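Long-range contacts in aiia-like protein (Bacillus thuringiensis, PDB 2BR6), which hydrolyses the lactone ring of N-acyl homoserine lactones, the signals of bacterial quorum sensing, at a site holding two zinc ions: residues 21-26 against 194-199; 33-38 against 237-242; 104-109 against 170-175; 124-129 against 151-156. All blocks are in the same frame, centred on the assembly; numbering follows the deposited sequence.

Contact 1 of 4, residues 21-26 against 194-199; sequences SSVNSA and ASYTKE. With HSL (homoserine lactone), chain F.
Val23 packs against Tyr196 and Thr197 through apolar atoms alone, and no direct hydrogen bond joins residues 21-26 to 194-199. Its CG1 methyl lies 3.9 Å from Tyr196 CD2, in the plane of the ring and thus at its edge, while the two side chains cross at about a right angle. Val23 CB also touches the Thr197 CG2 methyl.

Polar contact is left to water, and this seam illustrates how two loops can be joined by solvent. One water donates to Val23 O and to Glu199 OE1 and accepts from Thr197 OG1, each at 2.7 Å. A second accepts from Asn24 ND2 and donates to the same Glu199 OE1 at 2.6 Å, so a single carboxylate oxygen collects both bridges. Thr197 OG1, set between its backbone N and carbonyl carbon (chi1 71°), also caps Asn200 N at the start of a helix. Within its own loop Asn24 OD1 accepts from Ala26 N at 3.0 Å, an Asx turn.

The far end of Tyr196 belongs to the ligand pocket. Its OH donates to OD of homoserine lactone, although the modelled separation is doubtfully short.

In the fold, residues 21-26 lie in the loop between strands 7-19 and 32-44. Residues 194-199 lead into helix 198-202, and Ser195 packs on strand 232-235 and helix 212-229.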
# COMPACT_ATOMS: atom_id res chain seq x y z
N SER A 21 3.03 -1.60 -20.11
CA SER A 21 2.95 -3.06 -19.98
C SER A 21 2.92 -3.51 -18.50
O SER A 21 2.59 -4.66 -18.21
CB SER A 21 4.07 -3.76 -20.75
OG SER A 21 5.35 -3.38 -20.26
N SER A 22 3.25 -2.60 -17.59
CA SER A 22 3.16 -2.85 -16.15
C SER A 22 1.73 -3.12 -15.68
O SER A 22 1.54 -3.88 -14.72
CB SER A 22 3.72 -1.66 -15.36
OG SER A 22 2.90 -0.50 -15.54
N VAL A 23 0.74 -2.49 -16.33
CA VAL A 23 -0.67 -2.61 -15.92
C VAL A 23 -1.42 -3.62 -16.78
O VAL A 23 -2.54 -4.02 -16.47
CB VAL A 23 -1.44 -1.24 -15.91
CG1 VAL A 23 -0.66 -0.20 -15.13
CG2 VAL A 23 -1.75 -0.74 -17.33
N ASN A 24 -0.78 -4.04 -17.87
CA ASN A 24 -1.35 -5.03 -18.77
C ASN A 24 -0.20 -5.69 -19.52
O ASN A 24 0.34 -5.12 -20.48
CB ASN A 24 -2.35 -4.38 -19.74
CG ASN A 24 -2.99 -5.39 -20.69
OD1 ASN A 24 -2.56 -6.55 -20.78
ND2 ASN A 24 -4.03 -4.95 -21.40
N SER A 25 0.15 -6.89 -19.08
CA SER A 25 1.28 -7.64 -19.62
C SER A 25 1.21 -7.92 -21.13
O SER A 25 2.23 -8.28 -21.73
CB SER A 25 1.48 -8.95 -18.85
OG SER A 25 1.72 -8.68 -17.48
N ALA A 26 0.04 -7.74 -21.74
CA ALA A 26 -0.14 -7.97 -23.18
C ALA A 26 0.18 -6.75 -24.07
O ALA A 26 0.28 -6.89 -25.30
CB ALA A 26 -1.55 -8.48 -23.48
N ALA A 194 -1.90 -5.79 -5.16
CA ALA A 194 -2.54 -7.05 -5.56
C ALA A 194 -3.35 -6.86 -6.87
O ALA A 194 -3.68 -7.83 -7.56
CB ALA A 194 -3.40 -7.58 -4.45
N SER A 195 -3.65 -5.60 -7.21
CA SER A 195 -4.24 -5.23 -8.50
C SER A 195 -3.97 -3.74 -8.70
O SER A 195 -4.41 -2.91 -7.89
CB SER A 195 -5.75 -5.51 -8.54
OG SER A 195 -5.99 -6.89 -8.76
N TYR A 196 -3.21 -3.40 -9.74
CA TYR A 196 -2.92 -1.99 -10.02
C TYR A 196 -4.20 -1.28 -10.40
O TYR A 196 -4.47 -0.18 -9.92
CB TYR A 196 -1.92 -1.84 -11.17
CG TYR A 196 -0.45 -2.05 -10.84
CD1 TYR A 196 -0.03 -2.56 -9.61
CD2 TYR A 196 0.52 -1.77 -11.80
CE1 TYR A 196 1.34 -2.76 -9.33
CE2 TYR A 196 1.88 -1.97 -11.54
CZ TYR A 196 2.28 -2.46 -10.30
OH TYR A 196 3.62 -2.64 -10.09
N THR A 197 -4.99 -1.90 -11.29
CA THR A 197 -6.18 -1.29 -11.88
C THR A 197 -7.40 -2.18 -11.69
O THR A 197 -7.26 -3.39 -11.46
CB THR A 197 -6.00 -1.09 -13.39
OG1 THR A 197 -6.05 -2.37 -14.03
CG2 THR A 197 -4.62 -0.54 -13.71
N LYS A 198 -8.58 -1.60 -11.85
CA LYS A 198 -9.80 -2.37 -11.67
C LYS A 198 -9.81 -3.60 -12.56
O LYS A 198 -10.27 -4.66 -12.14
CB LYS A 198 -11.05 -1.54 -11.94
CG LYS A 198 -12.31 -2.30 -11.58
CD LYS A 198 -13.59 -1.52 -11.81
CE LYS A 198 -14.77 -2.39 -11.39
NZ LYS A 198 -16.10 -1.76 -11.63
N GLU A 199 -9.32 -3.47 -13.79
CA GLU A 199 -9.37 -4.59 -14.72
C GLU A 199 -8.38 -5.71 -14.35
O GLU A 199 -8.63 -6.87 -14.68
CB GLU A 199 -9.22 -4.14 -16.18
CG GLU A 199 -7.83 -3.64 -16.54
CD GLU A 199 -7.66 -3.36 -18.03
OE1 GLU A 199 -6.51 -3.07 -18.43
OE2 GLU A 199 -8.65 -3.45 -18.80
N HSL F . 7.48 0.15 -8.54
CA HSL F . 6.64 -0.76 -8.84
C HSL F . 5.24 -0.82 -8.47
O HSL F . 4.40 0.08 -8.49
CB HSL F . 7.16 -2.17 -9.24
CG HSL F . 6.15 -3.07 -8.54
OD HSL F . 4.98 -2.23 -8.10
O HOH W 1 -4.81 -2.52 -16.38
O HOH W 2 -5.34 -2.44 -20.65

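Contact 2 of 4, residues 33-38 against 237-242; sequences LNLPVW and HDIEQE. With ZN (zinc ion), chain B; HSL (homoserine lactone), chain F.
The torsions of His237 put its ring beside Pro36: CG stands anti to the carbonyl carbon (chi1 -69°) and the imidazole is turned by chi2 of -60°, which brings ND1 to the proline carbonyl. Glu242, with CG anti to the backbone N (chi1 178°) and the chain extended beyond, brings its carboxylate end obliquely against CB and CG of the proline ring.

ND1 of His237 donates to Pro36 O at 2.7 Å, with the oxygen in the imidazole plane. The bond restrains rotation of the ring, whose NE2 binds a zinc ion at 2.2 Å. It is a worked case of second-shell support, in which a strand carbonyl positions a metal ligand. The same zinc is met by O of homoserine lactone at 2.5 Å and by a water, and Asp110, His111 and Asp193 complete its surroundings.

Apolar packing around this bond comes from Leu35 and Ile239. Leu35 crosses His237 at about a right angle, its CB 4.1 Å from His237 CB, and Ile239 CG2 rests against Pro36 CD at 3.8 Å. Pro36 CB touches the Glu242 carboxylate carbon CD at 3.6 Å. Glu242 OE2 forms a salt bridge with Arg15, so the carboxylate beside the proline has a charged partner. A water accepting from both Trp38 NE1 and Asp238 N bridges the segments. Asp238 OD1 caps the short, weakly bonded helix by accepting from Gln241 N at 3.1 Å, and its OD2 accepts from Lys198 N.

A histidine just after strand 232-235, completing a dinuclear zinc site, is characteristic of the metallo-beta-lactamase fold.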
# COMPACT_ATOMS: atom_id res chain seq x y z
N LEU A 33 3.24 5.31 -18.65
CA LEU A 33 2.11 5.65 -17.80
C LEU A 33 2.66 6.32 -16.55
O LEU A 33 3.71 5.93 -16.04
CB LEU A 33 1.33 4.40 -17.39
CG LEU A 33 0.49 3.67 -18.44
CD1 LEU A 33 -0.31 2.58 -17.75
CD2 LEU A 33 -0.44 4.61 -19.21
N ASN A 34 1.93 7.31 -16.07
CA ASN A 34 2.33 8.06 -14.89
C ASN A 34 1.33 7.70 -13.80
O ASN A 34 0.22 8.22 -13.76
CB ASN A 34 2.33 9.56 -15.22
CG ASN A 34 2.95 10.40 -14.12
OD1 ASN A 34 2.78 10.12 -12.94
ND2 ASN A 34 3.64 11.47 -14.51
N LEU A 35 1.75 6.79 -12.92
CA LEU A 35 0.87 6.19 -11.91
C LEU A 35 0.90 6.91 -10.55
O LEU A 35 1.97 7.34 -10.11
CB LEU A 35 1.25 4.72 -11.71
CG LEU A 35 1.24 3.85 -12.97
CD1 LEU A 35 1.79 2.47 -12.67
CD2 LEU A 35 -0.16 3.75 -13.56
N PRO A 36 -0.25 6.99 -9.86
CA PRO A 36 -0.27 7.62 -8.54
C PRO A 36 0.35 6.71 -7.48
O PRO A 36 0.15 5.49 -7.52
CB PRO A 36 -1.77 7.80 -8.27
CG PRO A 36 -2.40 6.63 -8.98
CD PRO A 36 -1.58 6.48 -10.24
N VAL A 37 1.08 7.31 -6.54
CA VAL A 37 1.57 6.62 -5.35
C VAL A 37 0.73 7.09 -4.17
O VAL A 37 0.46 8.28 -4.04
CB VAL A 37 3.06 6.88 -5.10
CG1 VAL A 37 3.54 6.18 -3.81
CG2 VAL A 37 3.89 6.40 -6.29
N TRP A 38 0.34 6.15 -3.32
CA TRP A 38 -0.60 6.41 -2.23
C TRP A 38 -0.03 5.98 -0.90
O TRP A 38 0.70 4.99 -0.83
CB TRP A 38 -1.87 5.58 -2.42
CG TRP A 38 -2.73 5.97 -3.56
CD1 TRP A 38 -2.92 5.27 -4.72
CD2 TRP A 38 -3.57 7.12 -3.64
NE1 TRP A 38 -3.82 5.92 -5.53
CE2 TRP A 38 -4.23 7.06 -4.89
CE3 TRP A 38 -3.84 8.19 -2.78
CZ2 TRP A 38 -5.13 8.05 -5.30
CZ3 TRP A 38 -4.73 9.18 -3.19
CH2 TRP A 38 -5.37 9.10 -4.44
N HIS A 237 -2.75 1.46 -8.18
CA HIS A 237 -2.12 2.44 -9.06
C HIS A 237 -3.05 2.65 -10.25
O HIS A 237 -2.69 2.36 -11.40
CB HIS A 237 -0.75 1.92 -9.55
CG HIS A 237 0.31 1.82 -8.48
ND1 HIS A 237 0.75 2.91 -7.76
CD2 HIS A 237 1.05 0.77 -8.05
CE1 HIS A 237 1.71 2.53 -6.93
NE2 HIS A 237 1.91 1.24 -7.09
N ASP A 238 -4.25 3.15 -9.97
CA ASP A 238 -5.32 3.24 -10.98
C ASP A 238 -5.60 4.70 -11.34
O ASP A 238 -6.24 5.42 -10.56
CB ASP A 238 -6.60 2.60 -10.45
CG ASP A 238 -7.64 2.37 -11.54
OD1 ASP A 238 -7.76 3.20 -12.48
OD2 ASP A 238 -8.39 1.36 -11.53
N ILE A 239 -5.14 5.13 -12.51
CA ILE A 239 -5.31 6.54 -12.90
C ILE A 239 -6.75 6.91 -13.24
O ILE A 239 -7.12 8.08 -13.20
CB ILE A 239 -4.35 7.00 -14.06
CG1 ILE A 239 -4.88 6.60 -15.45
CG2 ILE A 239 -2.89 6.63 -13.76
CD1 ILE A 239 -4.42 5.27 -15.98
N GLU A 240 -7.56 5.90 -13.57
CA GLU A 240 -8.96 6.13 -13.87
C GLU A 240 -9.78 6.39 -12.60
O GLU A 240 -10.71 7.20 -12.60
CB GLU A 240 -9.50 4.93 -14.64
CG GLU A 240 -10.92 5.06 -15.13
CD GLU A 240 -11.44 3.75 -15.68
OE1 GLU A 240 -11.88 2.90 -14.87
OE2 GLU A 240 -11.42 3.59 -16.91
N GLN A 241 -9.43 5.69 -11.52
CA GLN A 241 -10.13 5.79 -10.24
C GLN A 241 -9.61 6.97 -9.42
O GLN A 241 -10.33 7.55 -8.61
CB GLN A 241 -9.95 4.48 -9.47
CG GLN A 241 -10.74 4.38 -8.18
CD GLN A 241 -10.59 3.03 -7.49
OE1 GLN A 241 -11.57 2.33 -7.25
NE2 GLN A 241 -9.36 2.68 -7.17
N GLU A 242 -8.34 7.32 -9.66
CA GLU A 242 -7.60 8.28 -8.86
C GLU A 242 -8.34 9.57 -8.46
O GLU A 242 -8.46 9.88 -7.27
CB GLU A 242 -6.29 8.63 -9.59
CG GLU A 242 -5.43 9.67 -8.88
CD GLU A 242 -4.20 10.08 -9.68
OE1 GLU A 242 -3.91 9.46 -10.74
OE2 GLU A 242 -3.53 11.03 -9.25
ZN ZN B . 3.47 0.01 -6.14
N HSL F . 7.48 0.15 -8.54
CA HSL F . 6.64 -0.76 -8.84
C HSL F . 5.24 -0.82 -8.47
O HSL F . 4.40 0.08 -8.49
CB HSL F . 7.16 -2.17 -9.24
CG HSL F . 6.15 -3.07 -8.54
OD HSL F . 4.98 -2.23 -8.10
O HOH W 3 -5.01 4.06 -7.50
O HOH W 4 5.36 -1.12 -5.79

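Contact 3 of 4, residues 104-109 against 170-175; sequences SSHLHF and GHSPGH. With ZN (zinc ion), chain C; HSL (homoserine lactone), chain F.
His106 and His175 meet edge to face: CD2 of His175 lies over one face of the His106 ring, 3.4 Å from its ND1 and offset toward the rim, with the planes at 60°. His106 is held in the less common conformation with CG between its backbone N and carbonyl carbon (chi1 62°). That turn lets ND1 donate to Ser105 OG at 2.9 Å, close to the ring plane, and sends NE2 to the zinc ion. Ser105 OG is in turn bonded to Asp52, so a relay of second- and third-shell groups fixes the imidazole. Nearer the backbone, on the same side of the ring as His175, CB of His106 touches Ser172 OG at 3.3 Å, a hydroxyl hydrogen-bonded to Glu129.

The loop 104-109 opens the HxHxDH motif of metallo-beta-lactamases, here His106, His108, Asp110 and His111, and His171 joins it from the facing loop. His106 and His171 bind zinc through NE2, whereas His108 binds through ND1 at 2.3 Å. Asp193, a water and OD of homoserine lactone also reach the ion.

His171 has CG anti to the backbone N (chi1 174°), which carries NE2 to 2.2 Å from the metal while ND1 bonds to Ala208 O. Its ring plane is steeply inclined to those of both His106 and His108, without stacking, and the three converge on the ion. Phe109 comes to the ligand instead, with CE2 3.3 Å from N of homoserine lactone. Farther from the metal, Ser105 O sits over a face of the His175 ring and receives a CA-H...O contact from His175 CA at 3.4 Å.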
# COMPACT_ATOMS: atom_id res chain seq x y z
N SER A 104 3.23 -2.00 6.32
CA SER A 104 3.86 -2.06 5.00
C SER A 104 3.15 -3.11 4.17
O SER A 104 3.27 -4.31 4.45
CB SER A 104 5.36 -2.40 5.12
OG SER A 104 6.10 -1.33 5.68
N SER A 105 2.39 -2.69 3.15
CA SER A 105 1.78 -3.63 2.20
C SER A 105 2.87 -4.54 1.62
O SER A 105 2.70 -5.77 1.49
CB SER A 105 1.09 -2.85 1.07
OG SER A 105 2.01 -2.01 0.37
N HIS A 106 4.00 -3.92 1.29
CA HIS A 106 5.18 -4.62 0.82
C HIS A 106 6.35 -3.64 0.82
O HIS A 106 6.16 -2.45 1.12
CB HIS A 106 4.96 -5.31 -0.54
CG HIS A 106 4.63 -4.39 -1.68
ND1 HIS A 106 3.64 -3.43 -1.61
CD2 HIS A 106 5.08 -4.38 -2.95
CE1 HIS A 106 3.52 -2.84 -2.78
NE2 HIS A 106 4.38 -3.39 -3.62
N LEU A 107 7.54 -4.13 0.50
CA LEU A 107 8.71 -3.28 0.70
C LEU A 107 9.31 -2.75 -0.62
O LEU A 107 10.49 -2.38 -0.66
CB LEU A 107 9.75 -3.97 1.60
CG LEU A 107 9.29 -4.29 3.03
CD1 LEU A 107 10.38 -5.08 3.77
CD2 LEU A 107 8.89 -3.05 3.83
N HIS A 108 8.49 -2.70 -1.67
CA HIS A 108 8.87 -2.03 -2.93
C HIS A 108 9.09 -0.55 -2.65
O HIS A 108 8.50 0.02 -1.71
CB HIS A 108 7.83 -2.25 -4.02
CG HIS A 108 7.89 -3.61 -4.64
ND1 HIS A 108 6.95 -4.06 -5.55
CD2 HIS A 108 8.76 -4.63 -4.47
CE1 HIS A 108 7.25 -5.29 -5.92
NE2 HIS A 108 8.34 -5.66 -5.28
N PHE A 109 9.95 0.08 -3.45
CA PHE A 109 10.46 1.41 -3.12
C PHE A 109 9.37 2.48 -2.97
O PHE A 109 9.55 3.45 -2.23
CB PHE A 109 11.52 1.84 -4.15
CG PHE A 109 10.94 2.39 -5.41
CD1 PHE A 109 10.78 3.77 -5.57
CD2 PHE A 109 10.53 1.54 -6.43
CE1 PHE A 109 10.23 4.29 -6.73
CE2 PHE A 109 9.97 2.06 -7.60
CZ PHE A 109 9.82 3.44 -7.75
N GLY A 170 2.31 -12.48 -4.49
CA GLY A 170 2.32 -12.68 -5.94
C GLY A 170 3.01 -11.51 -6.60
O GLY A 170 4.07 -11.65 -7.20
N HIS A 171 2.39 -10.33 -6.47
CA HIS A 171 3.02 -9.11 -6.93
C HIS A 171 4.43 -8.97 -6.33
O HIS A 171 5.39 -8.65 -7.04
CB HIS A 171 2.20 -7.90 -6.54
CG HIS A 171 2.89 -6.62 -6.87
ND1 HIS A 171 3.08 -6.21 -8.17
CD2 HIS A 171 3.50 -5.71 -6.09
CE1 HIS A 171 3.74 -5.06 -8.17
NE2 HIS A 171 4.01 -4.74 -6.92
N SER A 172 4.53 -9.20 -5.03
CA SER A 172 5.81 -9.37 -4.33
C SER A 172 5.70 -10.64 -3.46
O SER A 172 4.57 -11.13 -3.22
CB SER A 172 6.14 -8.12 -3.49
OG SER A 172 5.31 -8.02 -2.34
N PRO A 173 6.82 -11.17 -2.97
CA PRO A 173 6.80 -12.43 -2.21
C PRO A 173 5.85 -12.43 -0.99
O PRO A 173 5.23 -13.47 -0.70
CB PRO A 173 8.25 -12.60 -1.78
CG PRO A 173 9.01 -11.89 -2.88
CD PRO A 173 8.20 -10.65 -3.12
N GLY A 174 5.72 -11.28 -0.32
CA GLY A 174 4.90 -11.18 0.89
C GLY A 174 3.92 -10.02 0.88
O GLY A 174 3.61 -9.46 1.92
N HIS A 175 3.41 -9.68 -0.30
CA HIS A 175 2.47 -8.57 -0.42
C HIS A 175 1.21 -8.81 0.42
O HIS A 175 0.69 -9.92 0.45
CB HIS A 175 2.07 -8.38 -1.89
CG HIS A 175 1.17 -7.21 -2.12
ND1 HIS A 175 -0.20 -7.28 -1.93
CD2 HIS A 175 1.43 -5.93 -2.47
CE1 HIS A 175 -0.73 -6.10 -2.17
NE2 HIS A 175 0.23 -5.26 -2.49
ZN ZN C . 4.88 -3.08 -5.81
N HSL F . 7.48 0.15 -8.54
CA HSL F . 6.64 -0.76 -8.84
C HSL F . 5.24 -0.82 -8.47
O HSL F . 4.40 0.08 -8.49
CB HSL F . 7.16 -2.17 -9.24
CG HSL F . 6.15 -3.07 -8.54
OD HSL F . 4.98 -2.23 -8.10
O HOH W 5 4.27 -7.22 3.82
O HOH W 4 5.36 -1.12 -5.79

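Contact 4 of 4, residues 124-129 against 151-156; sequences IVQRTE and KIIEGD
Glu154 OE2 is gripped by two nitrogens of Arg127, NE and NH2, each at 2.8 Å. The grip is side-on, a salt bridge in which both donors approach the single oxygen from the same face of the carboxylate, above its plane. The guanidinium and carboxylate planes are 34° apart, so the groups are tilted rather than coplanar. CG of Arg127 stands anti to the backbone N (chi1 -174°), and a later bend at chi3 (-50°) swings the guanidinium across Ile152. There the CG2 methyl of Ile152 lies over the centre of one guanidinium face, 3.4 Å from CZ, while the glutamate takes the edge.

The backbones that carry this pair run as parallel strands. Val125 N donates to Lys151 O, Ile153 N to Val125 O at 2.9 Å, and Arg127 N to Ile153 O at 2.7 Å; the last bond falls where the chain already turns from strand 123-126 into helix 127-133. Strand, helix and returning strand 150-153 make a beta-alpha-beta unit, whose second strand is the outermost of its sheet within the chain.

The apolar contacts fall on both faces of the sheet. On one, Ile124 CG2 reaches diagonally to Ile153 CD1 at 3.7 Å, and Ile124 lies side by side with the aliphatic part of its register partner Lys151, the two pointing the same way. On the other, Val125 CG1 and Ile152 CG1 pair in register at 4.3 Å. Leu165 of strand 163-167 packs on Ile124 and Ile153, while Leu107 packs on Val125.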
# COMPACT_ATOMS: atom_id res chain seq x y z
N ILE A 124 4.49 -3.26 10.78
CA ILE A 124 3.89 -4.56 10.46
C ILE A 124 4.18 -4.97 9.02
O ILE A 124 3.81 -4.27 8.07
CB ILE A 124 2.36 -4.58 10.76
CG1 ILE A 124 2.09 -4.22 12.23
CG2 ILE A 124 1.78 -5.95 10.41
CD1 ILE A 124 0.60 -3.99 12.59
N VAL A 125 4.87 -6.10 8.87
CA VAL A 125 5.31 -6.59 7.57
C VAL A 125 5.25 -8.11 7.54
O VAL A 125 5.47 -8.78 8.56
CB VAL A 125 6.77 -6.09 7.22
CG1 VAL A 125 7.79 -6.59 8.25
CG2 VAL A 125 7.19 -6.56 5.83
N GLN A 126 4.93 -8.67 6.38
CA GLN A 126 4.86 -10.12 6.23
C GLN A 126 6.26 -10.71 6.29
O GLN A 126 7.19 -10.17 5.68
CB GLN A 126 4.23 -10.50 4.89
CG GLN A 126 2.73 -10.22 4.80
CD GLN A 126 1.90 -11.17 5.65
OE1 GLN A 126 0.80 -10.81 6.11
NE2 GLN A 126 2.38 -12.39 5.81
N ARG A 127 6.40 -11.84 6.98
CA ARG A 127 7.68 -12.55 7.05
C ARG A 127 8.29 -12.79 5.67
O ARG A 127 9.49 -12.60 5.48
CB ARG A 127 7.53 -13.88 7.78
CG ARG A 127 8.86 -14.59 8.01
CD ARG A 127 8.86 -15.65 9.10
NE ARG A 127 8.29 -15.18 10.37
CZ ARG A 127 8.96 -14.55 11.33
NH1 ARG A 127 10.26 -14.27 11.20
NH2 ARG A 127 8.32 -14.18 12.43
N THR A 128 7.47 -13.24 4.71
CA THR A 128 8.00 -13.58 3.38
C THR A 128 8.49 -12.33 2.64
O THR A 128 9.41 -12.42 1.82
CB THR A 128 6.97 -14.33 2.52
OG1 THR A 128 5.73 -13.62 2.54
CG2 THR A 128 6.60 -15.67 3.13
N GLU A 129 7.87 -11.19 2.92
CA GLU A 129 8.31 -9.91 2.35
C GLU A 129 9.61 -9.44 2.97
O GLU A 129 10.55 -9.04 2.27
CB GLU A 129 7.22 -8.83 2.49
CG GLU A 129 7.51 -7.53 1.74
CD GLU A 129 7.48 -7.68 0.22
OE1 GLU A 129 6.93 -8.67 -0.29
OE2 GLU A 129 8.00 -6.77 -0.47
N LYS A 151 7.44 -5.65 13.26
CA LYS A 151 6.49 -6.58 13.84
C LYS A 151 6.16 -7.54 12.71
O LYS A 151 5.34 -7.23 11.85
CB LYS A 151 5.25 -5.85 14.35
CG LYS A 151 4.19 -6.75 14.96
CD LYS A 151 3.21 -5.93 15.78
CE LYS A 151 2.00 -6.77 16.21
NZ LYS A 151 2.35 -8.05 16.88
N ILE A 152 6.87 -8.67 12.69
CA ILE A 152 6.81 -9.59 11.58
C ILE A 152 5.64 -10.54 11.75
O ILE A 152 5.52 -11.23 12.77
CB ILE A 152 8.15 -10.38 11.46
CG1 ILE A 152 9.29 -9.40 11.18
CG2 ILE A 152 8.04 -11.45 10.38
CD1 ILE A 152 10.68 -9.97 11.39
N ILE A 153 4.77 -10.58 10.74
CA ILE A 153 3.59 -11.43 10.83
C ILE A 153 3.60 -12.44 9.69
O ILE A 153 4.41 -12.34 8.76
CB ILE A 153 2.29 -10.58 10.84
CG1 ILE A 153 2.17 -9.76 9.54
CG2 ILE A 153 2.24 -9.66 12.08
CD1 ILE A 153 0.76 -9.28 9.22
N GLU A 154 2.70 -13.42 9.76
CA GLU A 154 2.59 -14.42 8.71
C GLU A 154 1.12 -14.70 8.43
O GLU A 154 0.41 -15.28 9.27
CB GLU A 154 3.31 -15.72 9.09
CG GLU A 154 4.77 -15.55 9.52
CD GLU A 154 4.95 -15.13 10.98
OE1 GLU A 154 4.25 -15.68 11.89
OE2 GLU A 154 5.80 -14.25 11.24
N GLY A 155 0.67 -14.31 7.25
CA GLY A 155 -0.69 -14.60 6.82
C GLY A 155 -1.65 -13.51 7.24
O GLY A 155 -1.24 -12.37 7.43
N ASP A 156 -2.93 -13.86 7.38
CA ASP A 156 -3.96 -12.87 7.72
C ASP A 156 -3.80 -12.43 9.18
O ASP A 156 -3.35 -13.20 10.01
CB ASP A 156 -5.37 -13.43 7.54
CG ASP A 156 -5.79 -13.53 6.07
OD1 ASP A 156 -5.02 -13.14 5.16
OD2 ASP A 156 -6.91 -14.00 5.74

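In the fold
Homoserine lactone is the common point of three contacts: contacts 1, 2 and 3 all touch it, and one water bound to both zinc ions belongs to contacts 2 and 3, whose centres are 18 Å apart. Contacts 1 and 2 also touch directly, Tyr196 O lying 2.9 Å from His237 N and Lys198 N 3.0 Å from Asp238 OD2. Contact 4 holds no ligand to either metal, yet its Glu129 reaches into contact 3, with OE1 2.7 Å from Ser172 OG and OE2 2.8 Å from Leu107 N. Contacts 2 and 4 have centres 26 Å apart, on opposite sides of the chain's centre, but reach the same mixed sheet.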